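Local coordinates for protein hydrazine synthase subunit beta (PDB 5C2V) that forms part of the hydrazine synthase complex, which condenses nitric oxide with ammonium, and may modulate passage of the hydroxylamine intermediate between the two active sites, at residues 33-38 / 53-58; 49-54 / 80-85; 243-248 / 305-310; 278-283 / 311-316. All coordinates share one frame; numbering follows the deposited sequence.

Interaction 1: 33-38 / 53-58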
loop_
_atom_site.group_PDB
_atom_site.type_symbol
_atom_site.label_atom_id
_atom_site.label_comp_id
_atom_site.label_asym_id
_atom_site.label_seq_id
_atom_site.Cartn_x
_atom_site.Cartn_y
_atom_site.Cartn_z
ATOM N N SER B 33 -53.542 30.621 2.953
ATOM C CA SER B 33 -54.722 30.312 3.748
ATOM C C SER B 33 -55.406 31.579 4.254
ATOM O O SER B 33 -56.487 31.518 4.834
ATOM C CB SER B 33 -54.346 29.411 4.926
ATOM O OG SER B 33 -53.716 28.224 4.479
ATOM N N GLY B 34 -54.769 32.725 4.032
ATOM C CA GLY B 34 -55.317 33.993 4.480
ATOM C C GLY B 34 -56.011 34.770 3.380
ATOM O O GLY B 34 -56.719 35.741 3.653
ATOM N N HIS B 35 -55.808 34.336 2.137
ATOM C CA HIS B 35 -56.385 34.988 0.962
ATOM C C HIS B 35 -56.047 36.476 0.922
ATOM O O HIS B 35 -56.870 37.302 0.523
ATOM C CB HIS B 35 -57.902 34.786 0.930
ATOM C CG HIS B 35 -58.322 33.362 1.119
ATOM N ND1 HIS B 35 -58.373 32.456 0.080
ATOM C CD2 HIS B 35 -58.707 32.686 2.225
ATOM C CE1 HIS B 35 -58.771 31.285 0.538
ATOM N NE2 HIS B 35 -58.983 31.395 1.838
ATOM N N SER B 36 -54.829 36.807 1.339
ATOM C CA SER B 36 -54.375 38.192 1.393
ATOM C C SER B 36 -52.856 38.277 1.284
ATOM O O SER B 36 -52.175 37.261 1.156
ATOM C CB SER B 36 -54.847 38.857 2.687
ATOM O OG SER B 36 -54.361 38.163 3.823
ATOM N N VAL B 37 -52.332 39.497 1.338
ATOM C CA VAL B 37 -50.892 39.723 1.268
ATOM C C VAL B 37 -50.425 40.609 2.419
ATOM O O VAL B 37 -50.945 41.706 2.618
ATOM C CB VAL B 37 -50.478 40.369 -0.070
ATOM C CG1 VAL B 37 -49.004 40.745 -0.048
ATOM C CG2 VAL B 37 -50.776 39.432 -1.233
ATOM N N THR B 38 -49.443 40.127 3.173
ATOM C CA THR B 38 -48.914 40.860 4.316
ATOM C C THR B 38 -47.756 41.770 3.915
ATOM O O THR B 38 -46.819 41.341 3.237
ATOM C CB THR B 38 -48.436 39.897 5.422
ATOM O OG1 THR B 38 -49.509 39.025 5.796
ATOM C CG2 THR B 38 -47.967 40.673 6.645
ATOM N N VAL B 53 -56.817 40.116 -1.142
ATOM C CA VAL B 53 -56.834 39.724 -2.546
ATOM C C VAL B 53 -57.817 38.577 -2.737
ATOM O O VAL B 53 -58.545 38.213 -1.813
ATOM C CB VAL B 53 -55.443 39.295 -3.052
ATOM C CG1 VAL B 53 -54.495 40.486 -3.088
ATOM C CG2 VAL B 53 -54.886 38.170 -2.193
ATOM N N ARG B 54 -57.839 38.011 -3.938
ATOM C CA ARG B 54 -58.742 36.907 -4.241
ATOM C C ARG B 54 -58.264 35.610 -3.589
ATOM O O ARG B 54 -57.297 35.603 -2.827
ATOM C CB ARG B 54 -58.876 36.720 -5.753
ATOM C CG ARG B 54 -59.225 37.988 -6.513
ATOM C CD ARG B 54 -60.393 38.719 -5.873
ATOM N NE ARG B 54 -60.752 39.924 -6.615
ATOM C CZ ARG B 54 -61.546 40.880 -6.146
ATOM N NH1 ARG B 54 -62.064 40.777 -4.930
ATOM N NH2 ARG B 54 -61.820 41.942 -6.892
ATOM N N VAL B 55 -58.958 34.518 -3.888
ATOM C CA VAL B 55 -58.738 33.242 -3.214
ATOM C C VAL B 55 -57.369 32.611 -3.497
ATOM O O VAL B 55 -56.972 32.451 -4.652
ATOM C CB VAL B 55 -59.836 32.229 -3.602
ATOM C CG1 VAL B 55 -59.780 31.006 -2.704
ATOM C CG2 VAL B 55 -61.208 32.883 -3.522
ATOM N N GLN B 56 -56.668 32.257 -2.421
ATOM C CA GLN B 56 -55.439 31.461 -2.470
ATOM C C GLN B 56 -54.290 32.083 -3.282
ATOM O O GLN B 56 -53.873 31.522 -4.297
ATOM C CB GLN B 56 -55.771 30.074 -3.037
ATOM C CG GLN B 56 -54.709 29.020 -2.827
ATOM C CD GLN B 56 -55.176 27.646 -3.236
ATOM O OE1 GLN B 56 -56.340 27.287 -3.063
ATOM N NE2 GLN B 56 -54.269 26.872 -3.792
ATOM N N PRO B 57 -53.804 33.270 -2.872
ATOM C CA PRO B 57 -52.614 33.752 -3.584
ATOM C C PRO B 57 -51.381 32.873 -3.352
ATOM O O PRO B 57 -51.011 32.657 -2.198
ATOM C CB PRO B 57 -52.405 35.144 -2.988
ATOM C CG PRO B 57 -52.952 35.034 -1.600
ATOM C CD PRO B 57 -54.127 34.096 -1.696
ATOM N N GLU B 58 -50.753 32.368 -4.411
ATOM C CA GLU B 58 -49.445 31.727 -4.262
ATOM C C GLU B 58 -48.190 32.486 -4.720
ATOM O O GLU B 58 -47.078 31.998 -4.517
ATOM C CB GLU B 58 -49.502 30.354 -4.921
ATOM C CG GLU B 58 -50.458 29.469 -4.149
ATOM C CD GLU B 58 -50.661 28.107 -4.749
ATOM O OE1 GLU B 58 -50.198 27.862 -5.882
ATOM O OE2 GLU B 58 -51.280 27.272 -4.059
#
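His35 and Ser36, where strand 36-41 begins, lie against the turn of chain 53-56 that leads into strand 57-62, with His35 CA 5.0 Å from Gln56 CA. The backbones share a single hydrogen bond, Val53 N to His35 O at 3.3 Å, the last of the ladder between strands 36-41 and 46-52. The second bond uses a side chain: Gln56 N donates to His35 ND1 at 3.0 Å, approaching 24° out of the imidazole plane. CG of His35 stands anti to the carbonyl carbon (chi1 -50°), from where the ring runs alongside Val55 and meets CG1 of that valine with CE1 at 3.4 Å. Against the backbone, Pro57 sets CD 3.6 Å from His35 CA and CG near Ser36 O, while Val53 brings CG2 to Ser36 CA. The CB of Gln56 points away from 33-38, and its NE2 donates to Glu58 OE2 from above the carboxylate plane. A histidine thus holds the connection by its edge where the pairing of strands 36-41 and 46-52 runs out, at the step from the outer strand 46-52 of one four-stranded blade to strand 57-62 of the next, the blade-to-blade link of a beta-propeller.

Interaction 2: 49-54 / 80-85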
loop_
_atom_site.group_PDB
_atom_site.type_symbol
_atom_site.label_atom_id
_atom_site.label_comp_id
_atom_site.label_asym_id
_atom_site.label_seq_id
_atom_site.Cartn_x
_atom_site.Cartn_y
_atom_site.Cartn_z
ATOM N N GLY B 49 -49.370 46.307 7.377
ATOM C CA GLY B 49 -50.710 46.140 6.850
ATOM C C GLY B 49 -50.962 44.787 6.215
ATOM O O GLY B 49 -50.032 44.024 5.955
ATOM N N GLU B 50 -52.234 44.496 5.961
ATOM C CA GLU B 50 -52.621 43.282 5.255
ATOM C C GLU B 50 -53.641 43.624 4.172
ATOM O O GLU B 50 -54.743 44.085 4.472
ATOM C CB GLU B 50 -53.185 42.250 6.234
ATOM C CG GLU B 50 -53.491 40.894 5.623
ATOM C CD GLU B 50 -53.859 39.861 6.673
ATOM O OE1 GLU B 50 -53.832 40.202 7.875
ATOM O OE2 GLU B 50 -54.174 38.712 6.299
ATOM N N VAL B 51 -53.275 43.391 2.916
ATOM C CA VAL B 51 -54.125 43.761 1.789
ATOM C C VAL B 51 -54.892 42.562 1.243
ATOM O O VAL B 51 -54.297 41.559 0.852
ATOM C CB VAL B 51 -53.303 44.389 0.648
ATOM C CG1 VAL B 51 -54.207 44.749 -0.521
ATOM C CG2 VAL B 51 -52.553 45.614 1.147
ATOM N N ALA B 52 -56.215 42.677 1.210
ATOM C CA ALA B 52 -57.066 41.582 0.765
ATOM C C ALA B 52 -56.994 41.372 -0.745
ATOM O O ALA B 52 -57.090 42.319 -1.525
ATOM C CB ALA B 52 -58.505 41.829 1.191
ATOM N N VAL B 53 -56.817 40.116 -1.142
ATOM C CA VAL B 53 -56.834 39.724 -2.546
ATOM C C VAL B 53 -57.817 38.577 -2.737
ATOM O O VAL B 53 -58.545 38.213 -1.813
ATOM C CB VAL B 53 -55.443 39.295 -3.052
ATOM C CG1 VAL B 53 -54.495 40.486 -3.088
ATOM C CG2 VAL B 53 -54.886 38.170 -2.193
ATOM N N ARG B 54 -57.839 38.011 -3.938
ATOM C CA ARG B 54 -58.742 36.907 -4.241
ATOM C C ARG B 54 -58.264 35.610 -3.589
ATOM O O ARG B 54 -57.297 35.603 -2.827
ATOM C CB ARG B 54 -58.876 36.720 -5.753
ATOM C CG ARG B 54 -59.225 37.988 -6.513
ATOM C CD ARG B 54 -60.393 38.719 -5.873
ATOM N NE ARG B 54 -60.752 39.924 -6.615
ATOM C CZ ARG B 54 -61.546 40.880 -6.146
ATOM N NH1 ARG B 54 -62.064 40.777 -4.930
ATOM N NH2 ARG B 54 -61.820 41.942 -6.892
ATOM N N SER B 80 -54.399 39.688 -9.108
ATOM C CA SER B 80 -54.788 40.953 -8.499
ATOM C C SER B 80 -53.721 42.022 -8.702
ATOM O O SER B 80 -52.526 41.735 -8.647
ATOM C CB SER B 80 -55.056 40.765 -7.004
ATOM O OG SER B 80 -56.085 39.816 -6.785
ATOM N N VAL B 81 -54.156 43.254 -8.947
ATOM C CA VAL B 81 -53.233 44.381 -9.000
ATOM C C VAL B 81 -53.410 45.236 -7.752
ATOM O O VAL B 81 -54.495 45.758 -7.494
ATOM C CB VAL B 81 -53.441 45.243 -10.256
ATOM C CG1 VAL B 81 -52.468 46.412 -10.259
ATOM C CG2 VAL B 81 -53.269 44.401 -11.509
ATOM N N VAL B 82 -52.338 45.375 -6.978
ATOM C CA VAL B 82 -52.409 46.057 -5.693
ATOM C C VAL B 82 -51.639 47.373 -5.694
ATOM O O VAL B 82 -50.488 47.429 -6.125
ATOM C CB VAL B 82 -51.863 45.161 -4.560
ATOM C CG1 VAL B 82 -51.827 45.917 -3.238
ATOM C CG2 VAL B 82 -52.695 43.893 -4.437
ATOM N N ASP B 83 -52.283 48.431 -5.211
ATOM C CA ASP B 83 -51.600 49.697 -4.998
ATOM C C ASP B 83 -50.824 49.595 -3.690
ATOM O O ASP B 83 -51.409 49.371 -2.630
ATOM C CB ASP B 83 -52.600 50.855 -4.957
ATOM C CG ASP B 83 -51.938 52.207 -5.137
ATOM O OD1 ASP B 83 -51.270 52.677 -4.192
ATOM O OD2 ASP B 83 -52.093 52.805 -6.223
ATOM N N ILE B 84 -49.508 49.759 -3.767
ATOM C CA ILE B 84 -48.643 49.516 -2.618
ATOM C C ILE B 84 -48.773 50.620 -1.572
ATOM O O ILE B 84 -48.787 50.352 -0.370
ATOM C CB ILE B 84 -47.168 49.377 -3.054
ATOM C CG1 ILE B 84 -47.007 48.158 -3.965
ATOM C CG2 ILE B 84 -46.252 49.255 -1.845
ATOM C CD1 ILE B 84 -45.577 47.853 -4.345
ATOM N N GLN B 85 -48.888 51.858 -2.038
ATOM C CA GLN B 85 -49.003 52.999 -1.137
ATOM C C GLN B 85 -50.407 53.110 -0.544
ATOM O O GLN B 85 -50.567 53.455 0.627
ATOM C CB GLN B 85 -48.630 54.286 -1.874
ATOM C CG GLN B 85 -47.329 54.177 -2.654
ATOM C CD GLN B 85 -47.296 55.079 -3.871
ATOM O OE1 GLN B 85 -48.309 55.669 -4.249
ATOM N NE2 GLN B 85 -46.128 55.188 -4.494
#
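Val51 and Val53 face Val82 and Ser80 with the chains running in opposite senses, but the backbones stay apart, 8.0 Å between the CA atoms of Val51 and Val82 and 6.4 Å between those of Val53 and Ser80, and no hydrogen bond crosses. The side chains do the joining. Val51 and Val82 reach for one another tip to tip, CG1 to CG1 at 3.8 Å; in both, CG1 stands anti to the backbone N (chi1 179° and 175°), which turns the two CG1 methyls toward each other. The other methyl of Val82, CG2, lies 4.1 Å from CG1 of Val53, so Val82 touches both Val51, in the strand, and Val53, just past its end. Such face-to-face packing of neighbouring blades is part of the beta-propeller fold: strand 46-52 is the outermost of its blade, strand 78-83 belongs to the next, and between these two segments the contact is made by side chains. Phe39, on the strand beside 46-52, touches both Val51 and Val82 and extends the apolar patch. Toward Arg54 the contact changes character. The hydroxyl of Ser80 sits 3.6 Å from Arg54 CG and 3.8 Å from Val53 CB, touching carbon in both cases; its hydrogen bonds go instead to Asn73 and Glu89. The arginine, bent at chi2 (-49°), passes Ser80 with its aliphatic part and carries its charge on to a salt bridge between NE and Glu92. A weak, long ion pair links the same NE to Glu89, the residue that also bonds Ser80 OG.

Interaction 3: 243-248 / 305-310. With BET (trimethyl glycine), chain R.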
loop_
_atom_site.group_PDB
_atom_site.type_symbol
_atom_site.label_atom_id
_atom_site.label_comp_id
_atom_site.label_asym_id
_atom_site.label_seq_id
_atom_site.Cartn_x
_atom_site.Cartn_y
_atom_site.Cartn_z
ATOM N N ARG B 243 -26.881 18.292 -13.625
ATOM C CA ARG B 243 -27.687 17.881 -12.486
ATOM C C ARG B 243 -26.776 17.605 -11.297
ATOM O O ARG B 243 -25.930 16.713 -11.349
ATOM C CB ARG B 243 -28.520 16.646 -12.834
ATOM C CG ARG B 243 -29.469 16.857 -14.006
ATOM C CD ARG B 243 -29.976 15.536 -14.565
ATOM N NE ARG B 243 -28.954 14.845 -15.348
ATOM C CZ ARG B 243 -29.070 13.598 -15.795
ATOM N NH1 ARG B 243 -30.165 12.896 -15.536
ATOM N NH2 ARG B 243 -28.089 13.051 -16.501
ATOM N N LEU B 244 -26.942 18.377 -10.228
ATOM C CA LEU B 244 -26.049 18.277 -9.080
ATOM C C LEU B 244 -26.807 17.924 -7.804
ATOM O O LEU B 244 -27.937 18.364 -7.609
ATOM C CB LEU B 244 -25.281 19.590 -8.898
ATOM C CG LEU B 244 -24.346 19.974 -10.047
ATOM C CD1 LEU B 244 -23.636 21.287 -9.752
ATOM C CD2 LEU B 244 -23.337 18.864 -10.315
ATOM N N PRO B 245 -26.176 17.129 -6.925
ATOM C CA PRO B 245 -26.807 16.666 -5.684
ATOM C C PRO B 245 -26.948 17.771 -4.644
ATOM O O PRO B 245 -26.089 18.647 -4.580
ATOM C CB PRO B 245 -25.846 15.582 -5.194
ATOM C CG PRO B 245 -24.520 16.011 -5.719
ATOM C CD PRO B 245 -24.804 16.608 -7.069
ATOM N N LEU B 246 -28.054 17.779 -3.907
ATOM C CA LEU B 246 -28.168 18.578 -2.688
ATOM C C LEU B 246 -27.948 17.780 -1.398
ATOM O O LEU B 246 -27.969 18.347 -0.306
ATOM C CB LEU B 246 -29.531 19.268 -2.634
ATOM C CG LEU B 246 -29.711 20.407 -3.636
ATOM C CD1 LEU B 246 -31.175 20.792 -3.763
ATOM C CD2 LEU B 246 -28.870 21.604 -3.216
ATOM N N ASP B 247 -27.731 16.473 -1.518
ATOM C CA ASP B 247 -27.794 15.590 -0.354
ATOM C C ASP B 247 -26.442 15.078 0.138
ATOM O O ASP B 247 -25.522 14.858 -0.651
ATOM C CB ASP B 247 -28.687 14.384 -0.660
ATOM C CG ASP B 247 -30.063 14.783 -1.153
ATOM O OD1 ASP B 247 -30.670 15.702 -0.564
ATOM O OD2 ASP B 247 -30.544 14.167 -2.128
ATOM N N ASP B 248 -26.336 14.890 1.450
ATOM C CA ASP B 248 -25.252 14.099 2.021
ATOM C C ASP B 248 -25.649 12.631 1.926
ATOM O O ASP B 248 -26.738 12.311 1.446
ATOM C CB ASP B 248 -24.977 14.487 3.478
ATOM C CG ASP B 248 -24.517 15.923 3.626
ATOM O OD1 ASP B 248 -23.993 16.485 2.644
ATOM O OD2 ASP B 248 -24.671 16.491 4.728
ATOM N N LEU B 305 -22.515 11.406 -3.431
ATOM C CA LEU B 305 -23.215 11.841 -2.229
ATOM C C LEU B 305 -22.284 12.564 -1.260
ATOM O O LEU B 305 -22.702 12.984 -0.181
ATOM C CB LEU B 305 -23.886 10.646 -1.547
ATOM C CG LEU B 305 -25.120 10.130 -2.298
ATOM C CD1 LEU B 305 -25.799 8.989 -1.554
ATOM C CD2 LEU B 305 -26.107 11.260 -2.565
ATOM N N GLY B 306 -21.019 12.690 -1.647
ATOM C CA GLY B 306 -20.068 13.493 -0.901
ATOM C C GLY B 306 -19.717 14.799 -1.589
ATOM O O GLY B 306 -18.950 15.599 -1.055
ATOM N N LEU B 307 -20.282 15.021 -2.773
ATOM C CA LEU B 307 -19.874 16.140 -3.621
ATOM C C LEU B 307 -20.313 17.500 -3.080
ATOM O O LEU B 307 -19.577 18.483 -3.195
ATOM C CB LEU B 307 -20.415 15.952 -5.041
ATOM C CG LEU B 307 -20.062 17.044 -6.056
ATOM C CD1 LEU B 307 -18.554 17.175 -6.202
ATOM C CD2 LEU B 307 -20.709 16.759 -7.403
ATOM N N VAL B 308 -21.507 17.548 -2.494
ATOM C CA VAL B 308 -22.073 18.790 -1.967
ATOM C C VAL B 308 -21.105 19.559 -1.074
ATOM O O VAL B 308 -20.988 20.782 -1.178
ATOM C CB VAL B 308 -23.359 18.520 -1.163
ATOM C CG1 VAL B 308 -24.507 18.260 -2.089
ATOM C CG2 VAL B 308 -23.168 17.334 -0.239
ATOM N N ARG B 309 -20.392 18.824 -0.225
ATOM C CA ARG B 309 -19.483 19.409 0.751
ATOM C C ARG B 309 -18.406 20.268 0.102
ATOM O O ARG B 309 -17.788 21.103 0.763
ATOM C CB ARG B 309 -18.837 18.311 1.596
ATOM C CG ARG B 309 -19.811 17.603 2.520
ATOM C CD ARG B 309 -20.559 18.607 3.383
ATOM N NE ARG B 309 -21.461 17.960 4.332
ATOM C CZ ARG B 309 -21.120 17.619 5.570
ATOM N NH1 ARG B 309 -19.893 17.860 6.013
ATOM N NH2 ARG B 309 -22.005 17.035 6.366
ATOM N N ASP B 310 -18.177 20.065 -1.192
ATOM C CA ASP B 310 -17.254 20.924 -1.916
ATOM C C ASP B 310 -17.834 22.329 -2.054
ATOM O O ASP B 310 -17.188 23.308 -1.677
ATOM C CB ASP B 310 -16.930 20.338 -3.294
ATOM C CG ASP B 310 -16.151 19.038 -3.207
ATOM O OD1 ASP B 310 -15.677 18.700 -2.102
ATOM O OD2 ASP B 310 -16.001 18.359 -4.246
HETATM N N BET R . -30.268 8.571 -19.506
HETATM C CA BET R . -31.037 9.207 -18.354
HETATM C C BET R . -30.038 10.130 -17.470
HETATM O O BET R . -29.820 9.677 -16.318
HETATM O OXT BET R . -29.626 11.164 -18.046
HETATM C C1 BET R . -30.948 7.289 -19.941
HETATM C C2 BET R . -28.836 8.224 -19.095
HETATM C C3 BET R . -30.276 9.489 -20.717
HETATM O O HOH W 1 -23.859 15.048 -2.596
#
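Asp248 OD2 is gripped by two arginines: NH2 of Arg309 across the contact, at 3.2 Å, and NH1 of Arg315 from the strand that follows. The Arg309 bond leaves the guanidinium in its own plane but meets OD2 from above the carboxylate, 58° out of that plane, as the two flat groups stand 63° apart. A second, weak bond joins Arg309 NE to Asp248 OD1 at 3.4 Å. Such a buried carboxylate would probably be stabilised in its charged form by the paired cations. The contact joins the end of strand 241-245, the outermost of its beta-propeller blade, to the short helix 308-311 ahead of the next blade's outer strand. Next to the salt bridge Val308 fits against the chain 245-248, with CG1 3.5 Å from Leu246 C and CG2 3.4 Å from Asp247 O. Leu307, its CG anti to the backbone N (chi1 -180°), crosses Pro245 at about a right angle, CD2 reaching the ring's CD at 4.1 Å. A water donates to Asp247 O and weakly accepts from Val308 N, linking the two backbones where they do not bond directly. On the helix side the alpha subunit closes in: its Lys324 forms a hydrogen bond with Gly306 O and a salt bridge with Asp310. At the opposite end of 243-248, Arg243 reaches the trimethyl glycine pocket, which His187, Glu188 and Arg302 complete. There Arg243 NH2 donates to ligand atom OXT at 2.9 Å, and Arg243 NH1 makes weak bonds to both carboxylate oxygens, O and OXT.

Interaction 4: 278-283 / 311-316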
loop_
_atom_site.group_PDB
_atom_site.type_symbol
_atom_site.label_atom_id
_atom_site.label_comp_id
_atom_site.label_asym_id
_atom_site.label_seq_id
_atom_site.Cartn_x
_atom_site.Cartn_y
_atom_site.Cartn_z
ATOM N N VAL B 278 -32.669 26.462 5.170
ATOM C CA VAL B 278 -32.185 27.146 3.975
ATOM C C VAL B 278 -30.777 26.687 3.616
ATOM O O VAL B 278 -29.837 26.866 4.390
ATOM C CB VAL B 278 -32.191 28.674 4.151
ATOM C CG1 VAL B 278 -31.587 29.348 2.928
ATOM C CG2 VAL B 278 -33.607 29.173 4.393
ATOM N N THR B 279 -30.639 26.090 2.437
ATOM C CA THR B 279 -29.344 25.620 1.966
ATOM C C THR B 279 -28.649 26.693 1.134
ATOM O O THR B 279 -29.159 27.122 0.098
ATOM C CB THR B 279 -29.476 24.331 1.136
ATOM O OG1 THR B 279 -29.802 23.237 2.003
ATOM C CG2 THR B 279 -28.170 24.020 0.422
ATOM N N ILE B 280 -27.484 27.125 1.604
ATOM C CA ILE B 280 -26.701 28.147 0.922
ATOM C C ILE B 280 -25.465 27.536 0.276
ATOM O O ILE B 280 -24.661 26.874 0.946
ATOM C CB ILE B 280 -26.269 29.264 1.886
ATOM C CG1 ILE B 280 -27.464 29.742 2.715
ATOM C CG2 ILE B 280 -25.638 30.417 1.119
ATOM C CD1 ILE B 280 -27.108 30.776 3.756
ATOM N N LEU B 281 -25.324 27.771 -1.028
ATOM C CA LEU B 281 -24.240 27.200 -1.819
ATOM C C LEU B 281 -23.331 28.273 -2.412
ATOM O O LEU B 281 -23.764 29.402 -2.661
ATOM C CB LEU B 281 -24.807 26.333 -2.946
ATOM C CG LEU B 281 -25.786 25.222 -2.564
ATOM C CD1 LEU B 281 -26.310 24.526 -3.808
ATOM C CD2 LEU B 281 -25.123 24.226 -1.629
ATOM N N ASP B 282 -22.078 27.899 -2.660
ATOM C CA ASP B 282 -21.101 28.800 -3.261
ATOM C C ASP B 282 -21.163 28.645 -4.776
ATOM O O ASP B 282 -20.823 27.593 -5.315
ATOM C CB ASP B 282 -19.695 28.493 -2.733
ATOM C CG ASP B 282 -18.673 29.554 -3.109
ATOM O OD1 ASP B 282 -18.629 29.970 -4.286
ATOM O OD2 ASP B 282 -17.905 29.971 -2.217
ATOM N N MET B 283 -21.582 29.705 -5.459
ATOM C CA MET B 283 -21.894 29.618 -6.881
ATOM C C MET B 283 -20.665 29.620 -7.786
ATOM O O MET B 283 -20.747 29.183 -8.929
ATOM C CB MET B 283 -22.829 30.757 -7.290
ATOM C CG MET B 283 -24.296 30.472 -7.019
ATOM S SD MET B 283 -24.861 28.987 -7.875
ATOM C CE MET B 283 -24.655 29.473 -9.587
ATOM N N TYR B 311 -19.049 22.433 -2.588
ATOM C CA TYR B 311 -19.673 23.743 -2.772
ATOM C C TYR B 311 -20.665 24.177 -1.685
ATOM O O TYR B 311 -21.269 25.241 -1.811
ATOM C CB TYR B 311 -20.365 23.831 -4.139
ATOM C CG TYR B 311 -21.201 22.640 -4.547
ATOM C CD1 TYR B 311 -22.496 22.474 -4.071
ATOM C CD2 TYR B 311 -20.710 21.704 -5.448
ATOM C CE1 TYR B 311 -23.267 21.392 -4.460
ATOM C CE2 TYR B 311 -21.472 20.621 -5.841
ATOM C CZ TYR B 311 -22.749 20.469 -5.346
ATOM O OH TYR B 311 -23.507 19.391 -5.739
ATOM N N LEU B 312 -20.844 23.394 -0.625
ATOM C CA LEU B 312 -21.876 23.756 0.348
ATOM C C LEU B 312 -21.357 24.775 1.355
ATOM O O LEU B 312 -20.453 24.487 2.139
ATOM C CB LEU B 312 -22.378 22.514 1.093
ATOM C CG LEU B 312 -23.238 22.756 2.339
ATOM C CD1 LEU B 312 -24.611 23.303 1.970
ATOM C CD2 LEU B 312 -23.363 21.491 3.182
ATOM N N VAL B 313 -21.938 25.972 1.324
ATOM C CA VAL B 313 -21.619 26.996 2.310
ATOM C C VAL B 313 -22.249 26.713 3.670
ATOM O O VAL B 313 -21.550 26.646 4.682
ATOM C CB VAL B 313 -22.070 28.394 1.839
ATOM C CG1 VAL B 313 -21.773 29.435 2.909
ATOM C CG2 VAL B 313 -21.393 28.757 0.528
ATOM N N ALA B 314 -23.570 26.541 3.690
ATOM C CA ALA B 314 -24.270 26.352 4.963
ATOM C C ALA B 314 -25.645 25.701 4.827
ATOM O O ALA B 314 -26.226 25.674 3.746
ATOM C CB ALA B 314 -24.404 27.691 5.682
ATOM N N ARG B 315 -26.153 25.171 5.936
ATOM C CA ARG B 315 -27.572 24.845 6.051
ATOM C C ARG B 315 -28.127 25.484 7.321
ATOM O O ARG B 315 -27.758 25.108 8.433
ATOM C CB ARG B 315 -27.798 23.332 6.058
ATOM C CG ARG B 315 -27.412 22.647 4.756
ATOM C CD ARG B 315 -27.798 21.177 4.768
ATOM N NE ARG B 315 -27.474 20.517 3.506
ATOM C CZ ARG B 315 -26.765 19.397 3.412
ATOM N NH1 ARG B 315 -26.304 18.808 4.507
ATOM N NH2 ARG B 315 -26.517 18.865 2.223
ATOM N N VAL B 316 -29.022 26.450 7.140
ATOM C CA VAL B 316 -29.491 27.294 8.235
ATOM C C VAL B 316 -30.890 26.915 8.723
ATOM O O VAL B 316 -31.821 26.818 7.923
ATOM C CB VAL B 316 -29.488 28.776 7.818
ATOM C CG1 VAL B 316 -29.676 29.664 9.026
ATOM C CG2 VAL B 316 -28.186 29.121 7.111
#
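A classic beta bulge, in which Val313 and Ala314 both face Ile280, interrupts the antiparallel pairing of strands 277-282 and 312-317. Ile280 O receives Ala314 N at 3.0 Å and, weakly, Val313 N, while Ile280 N donates to Ala314 O at 2.9 Å. Regular pairing continues through the two bonds of Val278 with Val316; past the bulge, Asp282 N donates to Tyr311 O, nearly along the C=O axis. On the face bearing Ile280, its CD1 meets Val316 CG2 at 3.9 Å. The extra residue, Val313, sets CG2 3.7 Å from Asp282 CB. Pro3 of the gamma subunit packs on Ile280, Val313 and Ala314. On the face with Thr279 and Leu281, Leu312 has CG anti to the backbone N (chi1 168°), and its CD1 touches Leu281 CD2 at 3.8 Å; the latter also reaches the Tyr311 ring edge, in plane. Arg315 runs extended beside Thr279; Leu312 CD2 lies over the centre of its guanidinium, Thr279 OG1, bonded to Asp253, is at the edge, and NH1 forms a salt bridge with Asp248. Asp282 is N-cap of helix 283-291, OD1 accepting from Asp284 N. Strand 312-317 is the outermost strand of a four-stranded beta-propeller blade, reached after an excursion through helices.

How the interactions relate
All four contacts belong to one beta-propeller, yet they show different ways of joining its parts. Interactions 1 and 2 share Val53 and Arg54 and touch through Ser36 and Glu50; both are largely buried and tie neighbouring blades, the first through polar bonds to a connecting loop, the second through methyl packing between sheets. Interactions 3 and 4 lie 31 to 41 Å away, centre to centre, and touch each other through Asp248 with Arg315 and Pro245 with Tyr311. Interaction 4 alone is true strand pairing within a blade and only partly buried, facing the gamma subunit; interaction 3 is buried, combines a salt bridge with apolar packing, and borders the alpha subunit.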